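Local coordinates for GH26C (Muricauda sp. MAR_2010_75, PDB 6Q78), which probably hydrolyses internal beta-1,4-mannosidic bonds of mannans, as a family 26 glycoside hydrolase with a TIM-barrel catalytic fold, at residues 55-60 with 64-69; 138-143 with 204-209; 146-151 with 217-222. All blocks are in the same frame, centred on the assembly; numbering follows the deposited sequence.

Contact 1: 55-60 with 64-69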
loop_
_atom_site.group_PDB
_atom_site.type_symbol
_atom_site.label_atom_id
_atom_site.label_comp_id
_atom_site.label_asym_id
_atom_site.label_seq_id
_atom_site.Cartn_x
_atom_site.Cartn_y
_atom_site.Cartn_z
ATOM N N SER A 55 -14.115 -11.214 -13.718
ATOM C CA SER A 55 -13.411 -11.368 -14.984
ATOM C C SER A 55 -12.298 -10.343 -15.169
ATOM O O SER A 55 -11.519 -10.464 -16.126
ATOM C CB SER A 55 -14.399 -11.335 -16.161
ATOM O OG SER A 55 -14.880 -10.013 -16.375
ATOM N N PHE A 56 -12.194 -9.356 -14.271
ATOM C CA PHE A 56 -11.174 -8.318 -14.349
ATOM C C PHE A 56 -10.139 -8.427 -13.247
ATOM O O PHE A 56 -9.281 -7.541 -13.134
ATOM C CB PHE A 56 -11.833 -6.940 -14.320
ATOM C CG PHE A 56 -12.732 -6.730 -15.472
ATOM C CD1 PHE A 56 -12.204 -6.501 -16.725
ATOM C CD2 PHE A 56 -14.110 -6.875 -15.335
ATOM C CE1 PHE A 56 -13.029 -6.345 -17.815
ATOM C CE2 PHE A 56 -14.930 -6.732 -16.430
ATOM C CZ PHE A 56 -14.389 -6.465 -17.655
ATOM N N MET A 57 -10.197 -9.489 -12.453
ATOM C CA MET A 57 -9.364 -9.675 -11.271
ATOM C C MET A 57 -8.250 -10.691 -11.509
ATOM O O MET A 57 -8.410 -11.652 -12.267
ATOM C CB MET A 57 -10.202 -10.148 -10.092
ATOM C CG MET A 57 -11.160 -9.071 -9.646
ATOM S SD MET A 57 -12.287 -9.627 -8.344
ATOM C CE MET A 57 -11.114 -9.982 -7.000
ATOM N N VAL A 58 -7.110 -10.478 -10.827
ATOM C CA VAL A 58 -6.048 -11.486 -10.865
ATOM C C VAL A 58 -6.604 -12.834 -10.433
ATOM O O VAL A 58 -6.287 -13.885 -11.018
ATOM C CB VAL A 58 -4.865 -11.056 -9.970
ATOM C CG1 VAL A 58 -3.902 -12.221 -9.768
ATOM C CG2 VAL A 58 -4.151 -9.924 -10.610
ATOM N N ASN A 59 -7.430 -12.832 -9.388
ATOM C CA ASN A 59 -7.975 -14.084 -8.864
ATOM C C ASN A 59 -9.483 -14.109 -9.054
ATOM O O ASN A 59 -10.228 -13.599 -8.207
ATOM C CB ASN A 59 -7.601 -14.274 -7.395
ATOM C CG ASN A 59 -8.132 -15.557 -6.840
ATOM O OD1 ASN A 59 -8.654 -16.398 -7.593
ATOM N ND2 ASN A 59 -7.991 -15.742 -5.524
ATOM N N PRO A 60 -9.977 -14.665 -10.161
ATOM C CA PRO A 60 -11.429 -14.758 -10.344
ATOM C C PRO A 60 -12.116 -15.647 -9.313
ATOM O O PRO A 60 -13.351 -15.637 -9.249
ATOM C CB PRO A 60 -11.563 -15.329 -11.761
ATOM C CG PRO A 60 -10.284 -16.013 -12.006
ATOM C CD PRO A 60 -9.234 -15.218 -11.306
ATOM N N GLU A 64 -16.129 -13.391 -1.951
ATOM C CA GLU A 64 -17.112 -12.385 -2.348
ATOM C C GLU A 64 -16.732 -10.987 -1.865
ATOM O O GLU A 64 -16.919 -10.006 -2.592
ATOM C CB GLU A 64 -18.507 -12.794 -1.866
ATOM C CG GLU A 64 -19.030 -14.053 -2.572
ATOM N N GLU A 65 -16.211 -10.866 -0.641
ATOM C CA GLU A 65 -15.854 -9.547 -0.124
ATOM C C GLU A 65 -14.642 -8.972 -0.850
ATOM O O GLU A 65 -14.505 -7.745 -0.941
ATOM C CB GLU A 65 -15.547 -9.613 1.380
ATOM C CG GLU A 65 -16.761 -9.880 2.283
ATOM C CD GLU A 65 -17.318 -11.296 2.184
ATOM O OE1 GLU A 65 -16.638 -12.259 1.748
ATOM O OE2 GLU A 65 -18.507 -11.472 2.541
ATOM N N THR A 66 -13.726 -9.835 -1.346
ATOM C CA THR A 66 -12.572 -9.355 -2.098
ATOM C C THR A 66 -13.004 -8.839 -3.466
ATOM O O THR A 66 -12.506 -7.807 -3.924
ATOM C CB THR A 66 -11.547 -10.494 -2.224
ATOM O OG1 THR A 66 -11.215 -10.976 -0.916
ATOM C CG2 THR A 66 -10.264 -10.049 -2.927
ATOM N N VAL A 67 -13.937 -9.538 -4.114
ATOM C CA VAL A 67 -14.527 -9.063 -5.368
ATOM C C VAL A 67 -15.218 -7.718 -5.141
ATOM O O VAL A 67 -15.073 -6.768 -5.937
ATOM C CB VAL A 67 -15.518 -10.117 -5.908
ATOM C CG1 VAL A 67 -16.242 -9.580 -7.182
ATOM C CG2 VAL A 67 -14.792 -11.445 -6.232
ATOM N N ALA A 68 -16.004 -7.622 -4.058
ATOM C CA ALA A 68 -16.685 -6.357 -3.780
ATOM C C ALA A 68 -15.675 -5.235 -3.557
ATOM O O ALA A 68 -15.871 -4.109 -4.040
ATOM C CB ALA A 68 -17.606 -6.508 -2.571
ATOM N N LEU A 69 -14.585 -5.515 -2.827
ATOM C CA LEU A 69 -13.572 -4.479 -2.631
ATOM C C LEU A 69 -13.032 -3.963 -3.967
ATOM O O LEU A 69 -12.904 -2.743 -4.169
ATOM C CB LEU A 69 -12.459 -5.003 -1.735
ATOM C CG LEU A 69 -11.295 -4.039 -1.548
ATOM C CD1 LEU A 69 -11.677 -2.770 -0.820
ATOM C CD2 LEU A 69 -10.157 -4.733 -0.816
#

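Contact 2: 138-143 with 204-209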
loop_
_atom_site.group_PDB
_atom_site.type_symbol
_atom_site.label_atom_id
_atom_site.label_comp_id
_atom_site.label_asym_id
_atom_site.label_seq_id
_atom_site.Cartn_x
_atom_site.Cartn_y
_atom_site.Cartn_z
ATOM N N ASN A 138 0.544 -10.196 16.340
ATOM C CA ASN A 138 -0.788 -10.248 16.937
ATOM C C ASN A 138 -1.413 -8.870 17.043
ATOM O O ASN A 138 -2.641 -8.721 16.874
ATOM C CB ASN A 138 -0.675 -10.858 18.322
ATOM C CG ASN A 138 -1.993 -11.167 18.912
ATOM O OD1 ASN A 138 -2.648 -12.131 18.509
ATOM N ND2 ASN A 138 -2.405 -10.364 19.887
ATOM N N GLN A 139 -0.599 -7.852 17.337
ATOM C CA GLN A 139 -1.124 -6.492 17.334
ATOM C C GLN A 139 -1.545 -6.052 15.927
ATOM O O GLN A 139 -2.599 -5.411 15.759
ATOM C CB GLN A 139 -0.088 -5.518 17.901
ATOM C CG GLN A 139 -0.745 -4.087 18.007
ATOM C CD GLN A 139 -1.957 -4.085 18.957
ATOM O OE1 GLN A 139 -3.138 -3.891 18.548
ATOM N NE2 GLN A 139 -1.682 -4.320 20.220
ATOM N N ILE A 140 -0.758 -6.401 14.896
ATOM C CA ILE A 140 -1.166 -6.131 13.518
ATOM C C ILE A 140 -2.487 -6.814 13.223
ATOM O O ILE A 140 -3.428 -6.204 12.677
ATOM C CB ILE A 140 -0.066 -6.580 12.537
ATOM C CG1 ILE A 140 1.154 -5.685 12.687
ATOM C CG2 ILE A 140 -0.616 -6.506 11.094
ATOM C CD1 ILE A 140 2.452 -6.319 12.103
ATOM N N ARG A 141 -2.585 -8.086 13.588
ATOM C CA ARG A 141 -3.827 -8.829 13.314
ATOM C C ARG A 141 -5.035 -8.161 13.992
ATOM O O ARG A 141 -6.082 -7.929 13.352
ATOM C CB ARG A 141 -3.664 -10.273 13.809
ATOM C CG ARG A 141 -4.858 -11.168 13.488
ATOM C CD ARG A 141 -4.482 -12.677 13.631
ATOM N NE ARG A 141 -5.642 -13.501 13.277
ATOM C CZ ARG A 141 -6.653 -13.685 14.125
ATOM N NH1 ARG A 141 -6.618 -13.105 15.325
ATOM N NH2 ARG A 141 -7.707 -14.430 13.794
ATOM N N ASP A 142 -4.879 -7.748 15.258
ATOM C CA ASP A 142 -5.975 -7.067 15.952
ATOM C C ASP A 142 -6.341 -5.742 15.268
ATOM O O ASP A 142 -7.531 -5.425 15.128
ATOM C CB ASP A 142 -5.572 -6.786 17.384
ATOM C CG ASP A 142 -5.592 -8.038 18.266
ATOM O OD1 ASP A 142 -6.050 -9.126 17.811
ATOM O OD2 ASP A 142 -5.148 -7.925 19.419
ATOM N N ASP A 143 -5.347 -4.973 14.807
ATOM C CA ASP A 143 -5.648 -3.688 14.163
ATOM C C ASP A 143 -6.325 -3.900 12.810
ATOM O O ASP A 143 -7.254 -3.152 12.453
ATOM C CB ASP A 143 -4.352 -2.879 13.975
ATOM C CG ASP A 143 -3.806 -2.301 15.269
ATOM O OD1 ASP A 143 -2.651 -1.745 15.237
ATOM O OD2 ASP A 143 -4.479 -2.404 16.305
ATOM N N ALA A 204 0.599 -16.558 3.743
ATOM C CA ALA A 204 -0.689 -17.171 3.418
ATOM C C ALA A 204 -1.433 -17.609 4.667
ATOM O O ALA A 204 -2.650 -17.385 4.771
ATOM C CB ALA A 204 -0.473 -18.357 2.480
ATOM N N SER A 205 -0.744 -18.255 5.619
ATOM C CA SER A 205 -1.436 -18.717 6.815
ATOM C C SER A 205 -1.931 -17.532 7.635
ATOM O O SER A 205 -3.063 -17.555 8.155
ATOM C CB SER A 205 -0.558 -19.666 7.634
ATOM O OG SER A 205 0.533 -18.985 8.191
ATOM N N PHE A 206 -1.136 -16.459 7.720
ATOM C CA PHE A 206 -1.620 -15.276 8.421
ATOM C C PHE A 206 -2.832 -14.705 7.707
ATOM O O PHE A 206 -3.844 -14.351 8.342
ATOM C CB PHE A 206 -0.500 -14.220 8.510
ATOM C CG PHE A 206 -0.921 -12.940 9.170
ATOM C CD1 PHE A 206 -1.465 -11.902 8.429
ATOM C CD2 PHE A 206 -0.816 -12.793 10.549
ATOM C CE1 PHE A 206 -1.837 -10.715 9.053
ATOM C CE2 PHE A 206 -1.219 -11.622 11.173
ATOM C CZ PHE A 206 -1.721 -10.590 10.442
ATOM N N THR A 207 -2.721 -14.541 6.387
ATOM C CA THR A 207 -3.809 -13.902 5.643
ATOM C C THR A 207 -5.104 -14.720 5.720
ATOM O O THR A 207 -6.204 -14.154 5.880
ATOM C CB THR A 207 -3.353 -13.714 4.199
ATOM O OG1 THR A 207 -2.225 -12.825 4.164
ATOM C CG2 THR A 207 -4.467 -13.096 3.336
ATOM N N LYS A 208 -5.007 -16.054 5.621
ATOM C CA LYS A 208 -6.212 -16.880 5.691
ATOM C C LYS A 208 -6.770 -16.981 7.099
ATOM O O LYS A 208 -7.877 -17.519 7.259
ATOM C CB LYS A 208 -5.904 -18.275 5.211
ATOM C CG LYS A 208 -5.619 -18.379 3.759
ATOM C CD LYS A 208 -5.297 -19.854 3.489
ATOM C CE LYS A 208 -5.049 -20.119 2.088
ATOM N NZ LYS A 208 -4.852 -21.604 1.995
ATOM N N SER A 209 -6.058 -16.470 8.104
ATOM C CA SER A 209 -6.525 -16.468 9.482
ATOM C C SER A 209 -7.365 -15.245 9.802
ATOM O O SER A 209 -7.933 -15.187 10.895
ATOM C CB SER A 209 -5.351 -16.502 10.482
ATOM O OG SER A 209 -4.829 -15.200 10.745
#

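Contact 3: 146-151 with 217-222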
loop_
_atom_site.group_PDB
_atom_site.type_symbol
_atom_site.label_atom_id
_atom_site.label_comp_id
_atom_site.label_asym_id
_atom_site.label_seq_id
_atom_site.Cartn_x
_atom_site.Cartn_y
_atom_site.Cartn_z
ATOM N N ARG A 146 -9.929 -4.945 13.504
ATOM C CA ARG A 146 -10.634 -3.723 13.908
ATOM C C ARG A 146 -10.962 -2.872 12.687
ATOM O O ARG A 146 -12.102 -2.393 12.514
ATOM C CB ARG A 146 -9.730 -2.929 14.858
ATOM C CG ARG A 146 -10.108 -1.443 15.092
ATOM C CD ARG A 146 -9.199 -0.867 16.178
ATOM N NE ARG A 146 -9.301 0.570 16.355
ATOM C CZ ARG A 146 -8.482 1.266 17.134
ATOM N NH1 ARG A 146 -7.494 0.646 17.775
ATOM N NH2 ARG A 146 -8.637 2.580 17.261
ATOM N N ALA A 147 -9.973 -2.685 11.807
ATOM C CA ALA A 147 -10.211 -1.892 10.604
ATOM C C ALA A 147 -11.322 -2.505 9.758
ATOM O O ALA A 147 -12.246 -1.798 9.316
ATOM C CB ALA A 147 -8.910 -1.771 9.788
ATOM N N PHE A 148 -11.256 -3.822 9.510
ATOM C CA PHE A 148 -12.264 -4.460 8.674
ATOM C C PHE A 148 -13.645 -4.364 9.318
ATOM O O PHE A 148 -14.643 -4.101 8.631
ATOM C CB PHE A 148 -11.883 -5.927 8.451
ATOM C CG PHE A 148 -12.883 -6.694 7.652
ATOM C CD1 PHE A 148 -13.004 -6.476 6.289
ATOM C CD2 PHE A 148 -13.714 -7.607 8.272
ATOM C CE1 PHE A 148 -13.919 -7.188 5.544
ATOM C CE2 PHE A 148 -14.649 -8.334 7.538
ATOM C CZ PHE A 148 -14.731 -8.118 6.158
ATOM N N ASP A 149 -13.730 -4.583 10.644
ATOM C CA ASP A 149 -15.042 -4.483 11.305
ATOM C C ASP A 149 -15.645 -3.094 11.156
ATOM O O ASP A 149 -16.873 -2.951 11.174
ATOM C CB ASP A 149 -14.929 -4.819 12.794
ATOM C CG ASP A 149 -14.766 -6.310 13.084
ATOM O OD1 ASP A 149 -14.910 -7.136 12.153
ATOM O OD2 ASP A 149 -14.511 -6.640 14.287
ATOM N N MET A 150 -14.816 -2.055 11.044
ATOM C CA MET A 150 -15.286 -0.684 10.856
ATOM C C MET A 150 -15.483 -0.334 9.383
ATOM O O MET A 150 -15.977 0.775 9.075
ATOM C CB MET A 150 -14.296 0.296 11.520
ATOM C CG MET A 150 -14.263 0.089 13.028
ATOM S SD MET A 150 -13.351 1.388 13.902
ATOM C CE MET A 150 -11.786 1.247 13.109
ATOM N N GLY A 151 -15.125 -1.256 8.481
ATOM C CA GLY A 151 -15.290 -1.060 7.054
ATOM C C GLY A 151 -14.096 -0.496 6.322
ATOM O O GLY A 151 -14.196 -0.241 5.113
ATOM N N LEU A 217 -13.666 -13.692 5.666
ATOM C CA LEU A 217 -12.246 -13.361 5.557
ATOM C C LEU A 217 -12.035 -11.894 5.180
ATOM O O LEU A 217 -12.728 -11.336 4.326
ATOM C CB LEU A 217 -11.554 -14.264 4.519
ATOM C CG LEU A 217 -11.457 -15.742 4.915
ATOM C CD1 LEU A 217 -10.858 -16.582 3.785
ATOM C CD2 LEU A 217 -10.590 -15.848 6.152
ATOM N N VAL A 218 -11.034 -11.275 5.796
ATOM C CA VAL A 218 -10.704 -9.875 5.545
ATOM C C VAL A 218 -9.954 -9.779 4.221
ATOM O O VAL A 218 -8.842 -10.335 4.103
ATOM C CB VAL A 218 -9.800 -9.320 6.656
ATOM C CG1 VAL A 218 -9.394 -7.875 6.326
ATOM C CG2 VAL A 218 -10.498 -9.423 8.014
ATOM N N PRO A 219 -10.460 -9.065 3.211
ATOM C CA PRO A 219 -9.650 -8.858 1.996
ATOM C C PRO A 219 -8.481 -7.952 2.304
ATOM O O PRO A 219 -8.630 -6.952 3.003
ATOM C CB PRO A 219 -10.624 -8.187 1.014
ATOM C CG PRO A 219 -12.012 -8.575 1.565
ATOM C CD PRO A 219 -11.831 -8.543 3.056
ATOM N N ILE A 220 -7.300 -8.320 1.793
ATOM C CA ILE A 220 -6.179 -7.405 1.918
ATOM C C ILE A 220 -5.581 -7.119 0.553
ATOM O O ILE A 220 -5.574 -7.973 -0.345
ATOM C CB ILE A 220 -5.107 -7.903 2.900
ATOM C CG1 ILE A 220 -4.437 -9.162 2.398
ATOM C CG2 ILE A 220 -5.669 -8.073 4.350
ATOM C CD1 ILE A 220 -3.125 -9.435 3.113
ATOM N N ILE A 221 -5.048 -5.912 0.416
ATOM C CA ILE A 221 -4.250 -5.544 -0.754
ATOM C C ILE A 221 -2.793 -5.793 -0.406
ATOM O O ILE A 221 -2.286 -5.255 0.576
ATOM C CB ILE A 221 -4.480 -4.074 -1.117
ATOM C CG1 ILE A 221 -5.967 -3.825 -1.460
ATOM C CG2 ILE A 221 -3.515 -3.659 -2.237
ATOM C CD1 ILE A 221 -6.318 -2.389 -1.559
ATOM N N PHE A 222 -2.139 -6.654 -1.167
ATOM C CA PHE A 222 -0.748 -7.020 -0.930
ATOM C C PHE A 222 0.118 -6.309 -1.977
ATOM O O PHE A 222 -0.111 -6.444 -3.203
ATOM C CB PHE A 222 -0.628 -8.544 -1.042
ATOM C CG PHE A 222 0.779 -9.089 -0.852
ATOM C CD1 PHE A 222 1.259 -10.089 -1.703
ATOM C CD2 PHE A 222 1.567 -8.698 0.213
ATOM C CE1 PHE A 222 2.513 -10.666 -1.494
ATOM C CE2 PHE A 222 2.853 -9.249 0.390
ATOM C CZ PHE A 222 3.278 -10.244 -0.454
#

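Contact 1: 55-60 with 64-69
Met-57 meets Val-67 and Thr-66 where the loop leading into helix 64-76 folds back on the first turns of that helix, at the N-terminal ends of the strands of the TIM barrel. The tight part is made by one side chain. Met-57 SD lies 3.7 Å from Val-67 CG2 and 3.8 Å from Val-67 CA, so the sulfur rests on both the methyl and the helix backbone, and the two side chains cross at about a right angle. The chain of Met-57 runs out extended as far as SD and then bends (chi3 63°), which turns CE along the backbone: CE is 3.9 Å from Val-67 CA and 4.0 Å from Thr-66 O. No hydrogen bond joins the segments, so the contact is purely one of packing, and its three residues are all buried; Leu-266 of strand 265-269 touches both Met-57 and Thr-66. The other side is looser. Pro-60 directs its CB away from the helix and is exposed, as is Glu-64 at the start of the helix, while Arg-54 NH1 is hydrogen-bonded to Pro-60 O. On Thr-66 the two branches separate polar from apolar: OG1 is hydrogen-bonded to Thr-63 OG1, whereas CG2, anti to the backbone N (OG1 at chi1 -56°), approaches Met-57 CE at 4.2 Å.

Contact 2: 138-143 with 204-209
Helices 132-150 and 193-208 come closest in this region at Arg-141 and Phe-206, whose CA atoms are 8.4 Å apart, a spacing that one layer of side chains can fill. The ring of Phe-206 enters the gap, because its CG stands anti to the backbone N (chi1 178°), and its CE2 lies 3.8 Å from Arg-141 CB, in an oblique approach; Ile-140 CG2 follows at 4.3 Å from Phe-206 CZ. Beyond this apolar part, Arg-141 runs extended from CG to NE and grips Ser-209 side-on with two nitrogens. NE donates to Ser-209 OG at 3.2 Å, and NH2 donates to Ser-209 O at 3.0 Å with an N-H...O angle of 163°; both acceptors lie close to the guanidinium plane, which limits its rotation. Ser-209 OG in turn donates to Phe-206 O at 2.7 Å, and that carbonyl also accepts from Ser-209 N. The guanidinium charge thus sits beside the C-terminal end of helix 193-208, which would probably be electrostatically favourable. Phe-156 of strand 153-157 touches both Ile-140 and Phe-206, as expected for outer helices that precede and follow this strand in a beta/alpha barrel, both packed on it.

Contact 3: 146-151 with 217-222
The last turn of helix 132-150, closed by a Schellman motif, packs its Phe-148 on Val-218 and Pro-219 in the loop that leads into barrel strand 220-223. Gly-151 carries the positive phi of that motif (93°), and its N is bonded to Phe-148 O at 2.9 Å, so the backbone of the aromatic residue is itself part of the helix end. The backbones are closest at Phe-148 and Val-218, with CA atoms 6.4 Å apart. With chi1 at 178° the Phe-148 ring swings away from its own backbone N and over the loop. Val-218 CG2 then lies over one face, 4.0 Å from the ring centroid and 29° off the normal, a CH-pi contact; the same methyl is 3.6 Å from Phe-148 CG. Both Val-218 methyls, CG1 and CG2, lie 3.8 Å from Phe-148 CB, and CG1 is also 3.9 Å from Phe-148 CD1. The two side chains slide past each other in opposite directions. Farther along the ring, Pro-219 CD comes to 3.5 Å from Phe-148 CE1, a close carbon-carbon approach that extends the packing into the next residue. The ring of Tyr-412 also meets Phe-148. Around this contact, Val-218 touches Asn-154 of strand 153-157, its O accepts from Asn-264 ND2 just before strand 265-269, and Pro-219 passes on to helix 64-76, packing on Glu-65, Thr-66 and Leu-69.

From the N terminus, contact 1 comes first and is local: three residues separate its segments, and it closes the short turn into helix 64-76 before the others open. Contacts 2 and 3 span about sixty residues each and cross, since 138-143 and 146-151 on helix 132-150 are followed in the same order by 204-209 and 217-222. One helix is thus tied first to helix 193-208, beyond strand 153-157 and helix 176-186, and then to the loop entering strand 220-223. Contacts 2 and 3, with centres about 10 Å apart, touch where Lys-208 O packs on Leu-217 CD2. Pro-219 joins contact 3 to contact 1 through Thr-66, whereas contacts 1 and 2 do not touch.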